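Local coordinates for vanadium-dependent bromoperoxidase (PDB 1QHB), which catalyses the halogenation of organic substrates, using bromide and hydrogen peroxide with a bound vanadate cofactor, at residues Gly269-Gly274 / Ile278-Arg283; Ser238-Val243 / Leu340-Ile345; Thr200-Gly205 / Arg212-Glu217. All coordinates share one frame; numbering follows the deposited sequence.

Interaction 1: residues Gly269-Gly274 / Ile278-Arg283; sequences GEIAYG and ISQRVR
Ile271 and Ile278 form an antiparallel hydrogen-bonded pair. Ile271 N donates to Ile278 O at 2.8 Å, and Ile278 N donates to Ile271 O at 2.9 Å. The second bond is nearly straight, with 171° at the hydrogen. Gln280 N donates to Gly269 O at 2.9 Å. Glu270 and Ser279, between these rungs, are a non-hydrogen-bonded pair.

Apolar packing lies on the face with the two isoleucines, where Ile271 CD1 is 4.0 Å from Ile278 CG2. Tyr273 has CG anti to the backbone N (chi1 -177°), which brings its ring beside Ile278. Ile278 CD1 sits over one ring face as a CH-pi contact, 4.1 Å from the centroid of the Tyr273 ring. Tyr273 OH bonds to Asn341 of the second subunit.

Polar groups gather on the other face. One water donates to Glu270 OE2 at 2.6 Å and accepts from Ser279 OG and Arg281 NH1. Ser279 OG also accepts from Arg281 N, an ST turn. Asp268 and Asp517 form salt bridges with Arg281.

The whole is a beta hairpin of strands 270-273 and 276-285, whose sheet runs on into the second subunit through Ile278 and Ser279.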
ATOM      1  N   GLY A 269      35.353 -24.114  46.361  1.00 14.62           N
ATOM      2  CA  GLY A 269      34.268 -23.224  46.058  1.00 11.24           C
ATOM      3  C   GLY A 269      34.733 -21.915  45.453  1.00 12.33           C
ATOM      4  O   GLY A 269      34.012 -20.924  45.593  1.00 14.55           O
ATOM      5  N   GLU A 270      35.856 -21.988  44.755  1.00 11.37           N
ATOM      6  CA  GLU A 270      36.351 -20.769  44.124  1.00 11.27           C
ATOM      7  C   GLU A 270      36.103 -20.793  42.608  1.00 15.14           C
ATOM      8  O   GLU A 270      36.742 -21.651  41.952  1.00 10.54           O
ATOM      9  CB  GLU A 270      37.833 -20.610  44.359  1.00 15.22           C
ATOM     10  CG  GLU A 270      38.202 -20.368  45.823  1.00 25.46           C
ATOM     11  CD  GLU A 270      37.569 -19.147  46.467  1.00 35.92           C
ATOM     12  OE1 GLU A 270      37.277 -18.154  45.763  1.00 40.10           O
ATOM     13  OE2 GLU A 270      37.301 -19.089  47.688  1.00 47.68           O
ATOM     14  N   ILE A 271      35.217 -19.956  42.032  1.00 11.68           N
ATOM     15  CA  ILE A 271      34.977 -19.878  40.606  1.00 12.77           C
ATOM     16  C   ILE A 271      35.980 -18.897  39.997  1.00 11.18           C
ATOM     17  O   ILE A 271      36.010 -17.735  40.472  1.00 12.16           O
ATOM     18  CB  ILE A 271      33.565 -19.354  40.189  1.00 13.09           C
ATOM     19  CG1 ILE A 271      32.520 -20.210  40.932  1.00  9.11           C
ATOM     20  CG2 ILE A 271      33.323 -19.315  38.696  1.00  7.85           C
ATOM     21  CD1 ILE A 271      31.164 -19.518  40.836  1.00 10.06           C
ATOM     22  N   ALA A 272      36.703 -19.292  38.946  1.00  9.03           N
ATOM     23  CA  ALA A 272      37.593 -18.344  38.270  1.00 11.35           C
ATOM     24  C   ALA A 272      36.738 -17.359  37.473  1.00 13.33           C
ATOM     25  O   ALA A 272      36.034 -17.761  36.565  1.00 14.54           O
ATOM     26  CB  ALA A 272      38.534 -19.017  37.284  1.00 10.97           C
ATOM     27  N   TYR A 273      36.774 -16.076  37.765  1.00 13.58           N
ATOM     28  CA  TYR A 273      35.950 -15.040  37.118  1.00  9.93           C
ATOM     29  C   TYR A 273      36.917 -14.108  36.416  1.00 13.83           C
ATOM     30  O   TYR A 273      37.378 -13.162  37.081  1.00  9.91           O
ATOM     31  CB  TYR A 273      35.212 -14.314  38.229  1.00 10.85           C
ATOM     32  CG  TYR A 273      34.210 -13.224  37.890  1.00 11.45           C
ATOM     33  CD1 TYR A 273      33.602 -13.150  36.627  1.00  7.42           C
ATOM     34  CD2 TYR A 273      33.897 -12.260  38.824  1.00  7.19           C
ATOM     35  CE1 TYR A 273      32.694 -12.162  36.366  1.00  9.28           C
ATOM     36  CE2 TYR A 273      32.982 -11.265  38.559  1.00 10.33           C
ATOM     37  CZ  TYR A 273      32.381 -11.225  37.312  1.00 10.87           C
ATOM     38  OH  TYR A 273      31.488 -10.220  36.980  1.00 14.01           O
ATOM     39  N   GLY A 274      37.248 -14.357  35.131  1.00  7.10           N
ATOM     40  CA  GLY A 274      38.319 -13.611  34.540  1.00 11.06           C
ATOM     41  C   GLY A 274      39.603 -14.019  35.293  1.00 12.96           C
ATOM     42  O   GLY A 274      39.863 -15.220  35.548  1.00 10.01           O
ATOM     43  N   ILE A 278      35.158 -15.651  42.331  1.00 10.38           N
ATOM     44  CA  ILE A 278      33.882 -15.644  43.020  1.00 10.29           C
ATOM     45  C   ILE A 278      33.958 -16.767  44.074  1.00 12.22           C
ATOM     46  O   ILE A 278      34.298 -17.897  43.728  1.00 10.92           O
ATOM     47  CB  ILE A 278      32.692 -15.934  42.112  1.00 15.08           C
ATOM     48  CG1 ILE A 278      32.495 -14.811  41.084  1.00 12.18           C
ATOM     49  CG2 ILE A 278      31.425 -16.137  42.939  1.00  7.28           C
ATOM     50  CD1 ILE A 278      31.729 -15.229  39.849  1.00 11.62           C
ATOM     51  N   SER A 279      33.552 -16.469  45.287  1.00 10.43           N
ATOM     52  CA  SER A 279      33.518 -17.501  46.314  1.00 12.72           C
ATOM     53  C   SER A 279      32.073 -18.010  46.400  1.00 12.95           C
ATOM     54  O   SER A 279      31.228 -17.125  46.476  1.00 11.32           O
ATOM     55  CB  SER A 279      33.919 -16.850  47.670  1.00 13.75           C
ATOM     56  OG  SER A 279      33.572 -17.782  48.684  1.00 12.59           O
ATOM     57  N   GLN A 280      31.799 -19.298  46.463  1.00 11.35           N
ATOM     58  CA  GLN A 280      30.490 -19.840  46.597  1.00 10.17           C
ATOM     59  C   GLN A 280      29.973 -19.805  48.044  1.00 12.88           C
ATOM     60  O   GLN A 280      28.810 -20.176  48.302  1.00 12.04           O
ATOM     61  CB  GLN A 280      30.445 -21.321  46.150  1.00 12.90           C
ATOM     62  CG  GLN A 280      30.781 -21.533  44.686  1.00 14.42           C
ATOM     63  CD  GLN A 280      29.550 -21.437  43.790  1.00 16.33           C
ATOM     64  OE1 GLN A 280      28.697 -20.562  43.999  1.00 13.72           O
ATOM     65  NE2 GLN A 280      29.486 -22.364  42.816  1.00  7.58           N
ATOM     66  N   ARG A 281      30.789 -19.378  49.000  1.00 10.84           N
ATOM     67  CA  ARG A 281      30.357 -19.402  50.400  1.00 10.55           C
ATOM     68  C   ARG A 281      29.362 -18.278  50.659  1.00 10.69           C
ATOM     69  O   ARG A 281      29.657 -17.145  50.259  1.00 11.19           O
ATOM     70  CB  ARG A 281      31.592 -19.274  51.317  1.00  8.29           C
ATOM     71  CG  ARG A 281      32.526 -20.473  51.225  1.00  6.52           C
ATOM     72  CD  ARG A 281      33.560 -20.488  52.344  1.00  9.75           C
ATOM     73  NE  ARG A 281      33.936 -21.873  52.661  1.00  9.37           N
ATOM     74  CZ  ARG A 281      34.770 -22.616  51.924  1.00 16.71           C
ATOM     75  NH1 ARG A 281      35.430 -22.130  50.871  1.00 11.64           N
ATOM     76  NH2 ARG A 281      35.036 -23.857  52.270  1.00  8.34           N
ATOM     77  N   VAL A 282      28.227 -18.607  51.258  1.00  7.98           N
ATOM     78  CA  VAL A 282      27.178 -17.648  51.530  1.00  8.74           C
ATOM     79  C   VAL A 282      27.204 -17.125  52.954  1.00 11.77           C
ATOM     80  O   VAL A 282      27.669 -17.766  53.905  1.00 13.59           O
ATOM     81  CB  VAL A 282      25.810 -18.382  51.298  1.00 13.45           C
ATOM     82  CG1 VAL A 282      25.651 -19.509  52.333  1.00  7.11           C
ATOM     83  CG2 VAL A 282      24.624 -17.429  51.371  1.00 11.90           C
ATOM     84  N   ARG A 283      26.681 -15.906  53.163  1.00 12.55           N
ATOM     85  CA  ARG A 283      26.568 -15.302  54.476  1.00 11.02           C
ATOM     86  C   ARG A 283      25.670 -16.170  55.335  1.00 14.35           C
ATOM     87  O   ARG A 283      24.785 -16.866  54.821  1.00 13.48           O
ATOM     88  CB  ARG A 283      26.088 -13.850  54.394  1.00  8.53           C
ATOM     89  CG  ARG A 283      27.093 -12.943  53.718  1.00  9.15           C
ATOM     90  CD  ARG A 283      28.504 -13.031  54.221  1.00 10.20           C
ATOM     91  NE  ARG A 283      29.358 -11.973  53.720  1.00 14.50           N
ATOM     92  CZ  ARG A 283      30.670 -11.928  53.949  1.00 15.14           C
ATOM     93  NH1 ARG A 283      31.295 -12.855  54.656  1.00 10.69           N
ATOM     94  NH2 ARG A 283      31.408 -10.916  53.492  1.00  8.95           N
TER
HETATM   95  O   HOH W   1      35.203 -19.894  49.021  1.00 26.42           O

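Interaction 2: residues Ser238-Val243 / Leu340-Ile345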
ATOM      1  N   SER A 238      22.657 -28.497  43.326  1.00  8.71           N
ATOM      2  CA  SER A 238      23.273 -28.552  42.019  1.00  9.76           C
ATOM      3  C   SER A 238      24.747 -28.417  42.260  1.00 11.26           C
ATOM      4  O   SER A 238      25.163 -27.548  43.067  1.00 13.05           O
ATOM      5  CB  SER A 238      22.747 -27.348  41.187  1.00 10.13           C
ATOM      6  OG  SER A 238      23.532 -27.248  39.985  1.00  8.39           O
ATOM      7  N   GLN A 239      25.592 -29.073  41.457  1.00 11.43           N
ATOM      8  CA  GLN A 239      27.027 -28.877  41.595  1.00  9.62           C
ATOM      9  C   GLN A 239      27.378 -27.410  41.403  1.00 12.93           C
ATOM     10  O   GLN A 239      28.349 -26.873  41.947  1.00 14.83           O
ATOM     11  CB  GLN A 239      27.798 -29.676  40.500  1.00  9.71           C
ATOM     12  CG  GLN A 239      27.593 -31.195  40.619  1.00 10.17           C
ATOM     13  CD  GLN A 239      28.144 -31.682  41.967  1.00 15.20           C
ATOM     14  OE1 GLN A 239      29.352 -31.592  42.226  1.00 12.55           O
ATOM     15  NE2 GLN A 239      27.196 -32.120  42.782  1.00  7.70           N
ATOM     16  N   PHE A 240      26.640 -26.691  40.572  1.00 13.18           N
ATOM     17  CA  PHE A 240      26.957 -25.326  40.186  1.00 10.16           C
ATOM     18  C   PHE A 240      26.778 -24.269  41.260  1.00 10.33           C
ATOM     19  O   PHE A 240      27.235 -23.114  41.031  1.00 11.05           O
ATOM     20  CB  PHE A 240      26.114 -24.949  38.934  1.00 12.11           C
ATOM     21  CG  PHE A 240      26.463 -25.795  37.727  1.00 13.56           C
ATOM     22  CD1 PHE A 240      27.751 -25.937  37.273  1.00 13.28           C
ATOM     23  CD2 PHE A 240      25.472 -26.458  37.046  1.00  8.83           C
ATOM     24  CE1 PHE A 240      28.034 -26.693  36.147  1.00 21.60           C
ATOM     25  CE2 PHE A 240      25.747 -27.246  35.941  1.00 10.99           C
ATOM     26  CZ  PHE A 240      27.020 -27.368  35.490  1.00 15.62           C
ATOM     27  N   ILE A 241      26.144 -24.608  42.372  1.00  7.58           N
ATOM     28  CA  ILE A 241      26.005 -23.665  43.479  1.00  9.90           C
ATOM     29  C   ILE A 241      26.939 -23.990  44.637  1.00 13.25           C
ATOM     30  O   ILE A 241      26.946 -23.234  45.620  1.00 13.27           O
ATOM     31  CB  ILE A 241      24.530 -23.548  43.900  1.00 11.83           C
ATOM     32  CG1 ILE A 241      24.187 -22.147  44.462  1.00  6.74           C
ATOM     33  CG2 ILE A 241      24.008 -24.664  44.762  1.00  8.46           C
ATOM     34  CD1 ILE A 241      22.744 -21.977  44.727  1.00  7.86           C
ATOM     35  N   ILE A 242      27.799 -25.003  44.527  1.00  9.28           N
ATOM     36  CA  ILE A 242      28.754 -25.333  45.556  1.00 12.48           C
ATOM     37  C   ILE A 242      30.166 -25.530  45.033  1.00 13.40           C
ATOM     38  O   ILE A 242      31.093 -25.279  45.811  1.00 16.64           O
ATOM     39  CB  ILE A 242      28.455 -26.624  46.345  1.00 13.69           C
ATOM     40  CG1 ILE A 242      28.217 -27.817  45.412  1.00 12.67           C
ATOM     41  CG2 ILE A 242      27.321 -26.403  47.319  1.00  8.01           C
ATOM     42  CD1 ILE A 242      28.023 -29.122  46.176  1.00 14.16           C
ATOM     43  N   VAL A 243      30.452 -25.987  43.817  1.00 11.73           N
ATOM     44  CA  VAL A 243      31.840 -26.183  43.455  1.00 10.59           C
ATOM     45  C   VAL A 243      32.415 -24.923  42.803  1.00 16.34           C
ATOM     46  O   VAL A 243      31.692 -24.068  42.261  1.00 14.73           O
ATOM     47  CB  VAL A 243      32.056 -27.325  42.448  1.00 13.54           C
ATOM     48  CG1 VAL A 243      31.365 -28.583  42.932  1.00 18.86           C
ATOM     49  CG2 VAL A 243      31.503 -26.932  41.071  1.00 18.00           C
ATOM     50  N   LEU A 340      24.595 -17.124  35.713  1.00  9.27           N
ATOM     51  CA  LEU A 340      25.833 -16.516  35.227  1.00  9.04           C
ATOM     52  C   LEU A 340      27.015 -17.234  35.876  1.00 10.33           C
ATOM     53  O   LEU A 340      27.991 -17.610  35.242  1.00 10.21           O
ATOM     54  CB  LEU A 340      25.801 -15.016  35.519  1.00  9.76           C
ATOM     55  CG  LEU A 340      27.160 -14.310  35.436  1.00 12.57           C
ATOM     56  CD1 LEU A 340      27.679 -14.302  34.013  1.00 10.89           C
ATOM     57  CD2 LEU A 340      27.076 -12.936  36.061  1.00  9.93           C
ATOM     58  N   ASN A 341      26.892 -17.582  37.150  1.00 11.94           N
ATOM     59  CA  ASN A 341      27.966 -18.311  37.858  1.00 12.84           C
ATOM     60  C   ASN A 341      28.097 -19.718  37.287  1.00 11.40           C
ATOM     61  O   ASN A 341      29.234 -20.145  37.205  1.00 10.20           O
ATOM     62  CB  ASN A 341      27.704 -18.426  39.363  1.00  8.53           C
ATOM     63  CG  ASN A 341      27.757 -17.069  40.047  1.00 11.18           C
ATOM     64  OD1 ASN A 341      27.443 -17.028  41.254  1.00 14.17           O
ATOM     65  ND2 ASN A 341      28.086 -16.004  39.333  1.00  5.62           N
ATOM     66  N   ALA A 342      26.977 -20.337  36.935  1.00  9.70           N
ATOM     67  CA  ALA A 342      27.010 -21.670  36.330  1.00  8.62           C
ATOM     68  C   ALA A 342      27.735 -21.608  34.998  1.00  9.03           C
ATOM     69  O   ALA A 342      28.662 -22.363  34.713  1.00 10.98           O
ATOM     70  CB  ALA A 342      25.605 -22.184  36.095  1.00  8.18           C
ATOM     71  N   CYS A 343      27.379 -20.575  34.221  1.00  9.87           N
ATOM     72  CA  CYS A 343      28.064 -20.344  32.971  1.00  6.68           C
ATOM     73  C   CYS A 343      29.553 -20.157  33.074  1.00 10.94           C
ATOM     74  O   CYS A 343      30.266 -20.771  32.293  1.00  9.85           O
ATOM     75  CB  CYS A 343      27.443 -19.120  32.264  1.00  8.43           C
ATOM     76  SG  CYS A 343      27.918 -18.854  30.533  1.00  9.32           S
ATOM     77  N   LEU A 344      30.011 -19.393  34.049  1.00  9.58           N
ATOM     78  CA  LEU A 344      31.439 -19.197  34.273  1.00 10.49           C
ATOM     79  C   LEU A 344      32.162 -20.491  34.644  1.00 11.64           C
ATOM     80  O   LEU A 344      33.268 -20.693  34.159  1.00 11.74           O
ATOM     81  CB  LEU A 344      31.638 -18.132  35.336  1.00  7.97           C
ATOM     82  CG  LEU A 344      31.216 -16.693  35.024  1.00 15.04           C
ATOM     83  CD1 LEU A 344      31.251 -15.884  36.321  1.00 12.48           C
ATOM     84  CD2 LEU A 344      32.156 -16.053  34.016  1.00  6.63           C
ATOM     85  N   ILE A 345      31.549 -21.378  35.415  1.00 11.08           N
ATOM     86  CA  ILE A 345      32.145 -22.675  35.747  1.00 12.02           C
ATOM     87  C   ILE A 345      32.295 -23.490  34.455  1.00 13.57           C
ATOM     88  O   ILE A 345      33.315 -24.149  34.239  1.00 14.39           O
ATOM     89  CB  ILE A 345      31.239 -23.396  36.757  1.00 12.56           C
ATOM     90  CG1 ILE A 345      31.349 -22.689  38.134  1.00 12.35           C
ATOM     91  CG2 ILE A 345      31.669 -24.850  36.961  1.00  9.97           C
ATOM     92  CD1 ILE A 345      30.332 -23.170  39.168  1.00  6.96           C
TER
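Phe240 and Val243 meet one side of helix 337-349 through Ala342 and Ile345. The side-chain packing is apolar. Phe240 CB lies 4.0 Å from Ala342 CB, and the methyl also approaches CG at the root of the ring. Further out, Ile345 CG2 meets the Phe240 ring at its edge, near the ring plane, 4.1 Å from Phe240 CD1. Ala342 and Ile345 are three residues apart, about one helical turn, and Phe240 touches both.

The two branches of Ile345 meet different parts of the loop. CG2 takes the ring. CG1 is anti to the carbonyl carbon (chi1 -72°) and carries CD1 to the loop backbone. There Ile345 CD1 lies 3.6 Å from Phe240 O and 3.5 Å from Val243 O. The Val243 side chain is more distant, with CG2 4.4 Å from Ile345 CD1.

The loop is held in shape from within. Ser238 OG accepts from Phe240 N at 3.2 Å, an ST turn. Gln239 O takes two bonds, from Ile242 N and from Val243 N, the latter at 3.0 Å. In this curled loop the carbonyls of Phe240 and Val243 both accept from Gln280 NE2. Those polar oxygens are thus satisfied beside the Ile345 methyl.

The next shell is helix 530-548. Glu533 bonds to Ser238 OG through its backbone O and to Gln239 N through its carboxylate. Glu533 and Leu534 pack on Phe240, and Leu537 touches Ala342. Asn341 ND2 bonds Tyr273 OH of the second subunit.

The arrangement is loop-on-helix packing. It is a mostly buried contact that joins the tightly turned loop 238-243 to helices 337-349 and 530-548, away from the vanadate and calcium sites.

Interaction 3: residues Thr200-Gly205 / Arg212-Glu217; sequences TPAKLG and RRRRGE
The Arg214 guanidinium, which lies against Thr200, is gripped by backbone carbonyls. NE bonds to Trp197 O and NH2 to Glu196 O. Thr200 O lies close to the same group, 2.8 Å from Arg214 NH2 and 3.2 Å from Arg214 NE. Three backbone carbonyls from helix 196-199 and the residue just after it therefore cluster round one cation. Their dipoles probably stabilise the charge, and the two bonds fix the rotation of the group.

Arg214 gets there by reach. CG is anti to the backbone N (chi1 -172°), and the chain runs extended from CG to NE. The guanidinium then lies flat along the loop. Pro201 O stands over the centre of one face, 3.8 Å from Arg214 CZ. Ala202 N lies over the same face, nearer the rim. Lower on the chain, Arg214 CD passes 4.2 Å from Ala202 CB.

The contact spans the loop between helix 196-199 and helix 208-213, with Arg214, just after the second helix, reaching back to the start of that loop. Replacing Arg214 by an alanine is likely to leave the Trp197 and Glu196 carbonyls without these donors and to uncover the backbone at Pro201 and Ala202.

The flanking arginines turn to other partners. Arg213 forms salt bridges with Glu154 and Glu558, and Arg215 with Glu161. Ala202 packs on Leu204 of the fourth subunit.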
ATOM      1  N   THR A 200      -3.208 -39.586  46.290  1.00 25.73           N
ATOM      2  CA  THR A 200      -4.221 -39.932  45.289  1.00 23.73           C
ATOM      3  C   THR A 200      -3.847 -39.303  43.955  1.00 23.15           C
ATOM      4  O   THR A 200      -3.440 -38.150  43.937  1.00 23.51           O
ATOM      5  CB  THR A 200      -5.556 -39.283  45.728  1.00 24.46           C
ATOM      6  OG1 THR A 200      -5.832 -39.805  47.031  1.00 22.97           O
ATOM      7  CG2 THR A 200      -6.739 -39.580  44.843  1.00 24.49           C
ATOM      8  N   PRO A 201      -3.974 -40.018  42.856  1.00 24.11           N
ATOM      9  CA  PRO A 201      -3.614 -39.509  41.551  1.00 22.83           C
ATOM     10  C   PRO A 201      -4.664 -38.559  41.002  1.00 22.25           C
ATOM     11  O   PRO A 201      -5.755 -38.390  41.524  1.00 19.78           O
ATOM     12  CB  PRO A 201      -3.543 -40.726  40.653  1.00 24.62           C
ATOM     13  CG  PRO A 201      -4.343 -41.789  41.345  1.00 25.11           C
ATOM     14  CD  PRO A 201      -4.421 -41.444  42.803  1.00 22.93           C
ATOM     15  N   ALA A 202      -4.273 -37.824  39.971  1.00 21.23           N
ATOM     16  CA  ALA A 202      -5.208 -36.893  39.334  1.00 21.12           C
ATOM     17  C   ALA A 202      -6.360 -37.753  38.792  1.00 19.71           C
ATOM     18  O   ALA A 202      -6.161 -38.950  38.585  1.00 18.46           O
ATOM     19  CB  ALA A 202      -4.517 -36.180  38.161  1.00 17.42           C
ATOM     20  N   LYS A 203      -7.490 -37.142  38.477  1.00 18.17           N
ATOM     21  CA  LYS A 203      -8.595 -37.901  37.861  1.00 24.25           C
ATOM     22  C   LYS A 203      -8.853 -37.461  36.421  1.00 20.27           C
ATOM     23  O   LYS A 203      -8.605 -36.296  36.107  1.00 21.08           O
ATOM     24  CB  LYS A 203      -9.891 -37.719  38.656  1.00 34.84           C
ATOM     25  CG  LYS A 203      -9.947 -38.367  40.018  1.00 49.26           C
ATOM     26  CD  LYS A 203     -11.377 -38.762  40.380  1.00 63.77           C
ATOM     27  CE  LYS A 203     -11.379 -39.484  41.721  1.00 75.15           C
ATOM     28  NZ  LYS A 203     -12.759 -39.763  42.209  1.00 82.17           N
ATOM     29  N   LEU A 204      -9.290 -38.325  35.526  1.00 19.74           N
ATOM     30  CA  LEU A 204      -9.583 -37.963  34.138  1.00 21.37           C
ATOM     31  C   LEU A 204     -10.510 -36.761  34.198  1.00 22.48           C
ATOM     32  O   LEU A 204     -11.442 -36.790  34.993  1.00 25.36           O
ATOM     33  CB  LEU A 204     -10.312 -39.070  33.423  1.00 21.56           C
ATOM     34  CG  LEU A 204     -10.457 -39.035  31.908  1.00 27.75           C
ATOM     35  CD1 LEU A 204      -9.107 -39.046  31.194  1.00 25.90           C
ATOM     36  CD2 LEU A 204     -11.248 -40.279  31.508  1.00 26.92           C
ATOM     37  N   GLY A 205     -10.320 -35.698  33.431  1.00 23.16           N
ATOM     38  CA  GLY A 205     -11.277 -34.597  33.611  1.00 22.08           C
ATOM     39  C   GLY A 205     -10.587 -33.441  34.315  1.00 23.67           C
ATOM     40  O   GLY A 205     -11.048 -32.318  34.180  1.00 26.02           O
ATOM     41  N   ARG A 212      -0.090 -32.102  35.098  1.00 18.51           N
ATOM     42  CA  ARG A 212       1.364 -32.005  34.923  1.00 16.43           C
ATOM     43  C   ARG A 212       2.093 -31.629  36.204  1.00 17.23           C
ATOM     44  O   ARG A 212       3.229 -32.070  36.407  1.00 18.33           O
ATOM     45  CB  ARG A 212       1.638 -31.017  33.780  1.00 17.16           C
ATOM     46  CG  ARG A 212       3.098 -31.090  33.345  1.00 30.63           C
ATOM     47  CD  ARG A 212       3.466 -30.071  32.277  1.00 37.98           C
ATOM     48  NE  ARG A 212       4.927 -30.064  32.122  1.00 47.70           N
ATOM     49  CZ  ARG A 212       5.645 -29.388  31.233  1.00 47.38           C
ATOM     50  NH1 ARG A 212       5.090 -28.606  30.309  1.00 41.83           N
ATOM     51  NH2 ARG A 212       6.976 -29.507  31.270  1.00 38.52           N
ATOM     52  N   ARG A 213       1.546 -30.827  37.109  1.00 14.45           N
ATOM     53  CA  ARG A 213       2.333 -30.499  38.309  1.00 18.24           C
ATOM     54  C   ARG A 213       1.949 -31.310  39.548  1.00 16.40           C
ATOM     55  O   ARG A 213       2.498 -31.029  40.614  1.00 14.04           O
ATOM     56  CB  ARG A 213       2.230 -28.990  38.620  1.00 13.41           C
ATOM     57  CG  ARG A 213       0.841 -28.530  38.990  1.00 11.50           C
ATOM     58  CD  ARG A 213       0.812 -26.994  39.219  1.00 11.82           C
ATOM     59  NE  ARG A 213      -0.546 -26.717  39.710  1.00  9.15           N
ATOM     60  CZ  ARG A 213      -1.469 -26.116  38.975  1.00 16.79           C
ATOM     61  NH1 ARG A 213      -1.188 -25.679  37.750  1.00 16.67           N
ATOM     62  NH2 ARG A 213      -2.680 -25.933  39.470  1.00 11.91           N
ATOM     63  N   ARG A 214       1.052 -32.288  39.417  1.00 14.86           N
ATOM     64  CA  ARG A 214       0.653 -33.052  40.598  1.00 17.79           C
ATOM     65  C   ARG A 214       1.752 -34.002  41.048  1.00 17.99           C
ATOM     66  O   ARG A 214       2.363 -34.621  40.194  1.00 18.51           O
ATOM     67  CB  ARG A 214      -0.636 -33.833  40.352  1.00 21.86           C
ATOM     68  CG  ARG A 214      -1.110 -34.453  41.688  1.00 20.32           C
ATOM     69  CD  ARG A 214      -2.620 -34.585  41.610  1.00 21.97           C
ATOM     70  NE  ARG A 214      -3.145 -35.216  42.804  1.00 18.70           N
ATOM     71  CZ  ARG A 214      -4.434 -35.177  43.106  1.00 16.30           C
ATOM     72  NH1 ARG A 214      -5.243 -34.531  42.275  1.00 11.52           N
ATOM     73  NH2 ARG A 214      -4.838 -35.786  44.205  1.00 16.53           N
ATOM     74  N   ARG A 215       2.027 -34.082  42.354  1.00 17.89           N
ATOM     75  CA  ARG A 215       3.139 -34.910  42.791  1.00 16.97           C
ATOM     76  C   ARG A 215       2.632 -36.188  43.438  1.00 16.64           C
ATOM     77  O   ARG A 215       1.574 -36.181  44.038  1.00 18.96           O
ATOM     78  CB  ARG A 215       4.092 -34.175  43.742  1.00 12.45           C
ATOM     79  CG  ARG A 215       4.806 -33.019  43.083  1.00 12.48           C
ATOM     80  CD  ARG A 215       5.578 -32.201  44.071  1.00  9.13           C
ATOM     81  NE  ARG A 215       4.798 -31.194  44.764  1.00 13.47           N
ATOM     82  CZ  ARG A 215       5.292 -30.576  45.851  1.00 13.64           C
ATOM     83  NH1 ARG A 215       6.506 -30.904  46.267  1.00 13.01           N
ATOM     84  NH2 ARG A 215       4.557 -29.664  46.465  1.00 11.95           N
ATOM     85  N   GLY A 216       3.453 -37.239  43.402  1.00 15.43           N
ATOM     86  CA  GLY A 216       3.045 -38.481  44.049  1.00 15.47           C
ATOM     87  C   GLY A 216       3.702 -38.566  45.431  1.00 18.19           C
ATOM     88  O   GLY A 216       4.112 -37.635  46.105  1.00 19.31           O
ATOM     89  N   GLU A 217       3.898 -39.797  45.873  1.00 18.72           N
ATOM     90  CA  GLU A 217       4.387 -40.183  47.167  1.00 21.70           C
ATOM     91  C   GLU A 217       5.680 -39.468  47.546  1.00 20.95           C
ATOM     92  O   GLU A 217       6.654 -39.385  46.812  1.00 19.64           O
ATOM     93  CB  GLU A 217       4.547 -41.708  47.160  1.00 25.89           C
ATOM     94  CG  GLU A 217       4.726 -42.265  48.570  1.00 52.04           C
ATOM     95  CD  GLU A 217       5.282 -43.676  48.618  1.00 60.26           C
ATOM     96  OE1 GLU A 217       5.527 -44.293  47.563  1.00 62.20           O
ATOM     97  OE2 GLU A 217       5.484 -44.167  49.754  1.00 67.76           O
TER

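Overall arrangement
Following the chain from the N terminus, interaction 3 comes first. It closes a short loop of six intervening residues that holds the start of helix 208-213, and it is complete before the others begin. Interaction 2 opens next at 238-243 and closes on helix 337-349 after 96 intervening residues. Interaction 1, the hairpin, is nested inside that long loop. Interactions 1 and 2 have centres about 9 Å apart and meet through the Gln280 side chain, which ties the hairpin to the loop at 238-243. Both also touch the second subunit. Interaction 3 stands apart, its centre about 40 Å from that of interaction 1, across the chain's centre, and it neighbours other subunits.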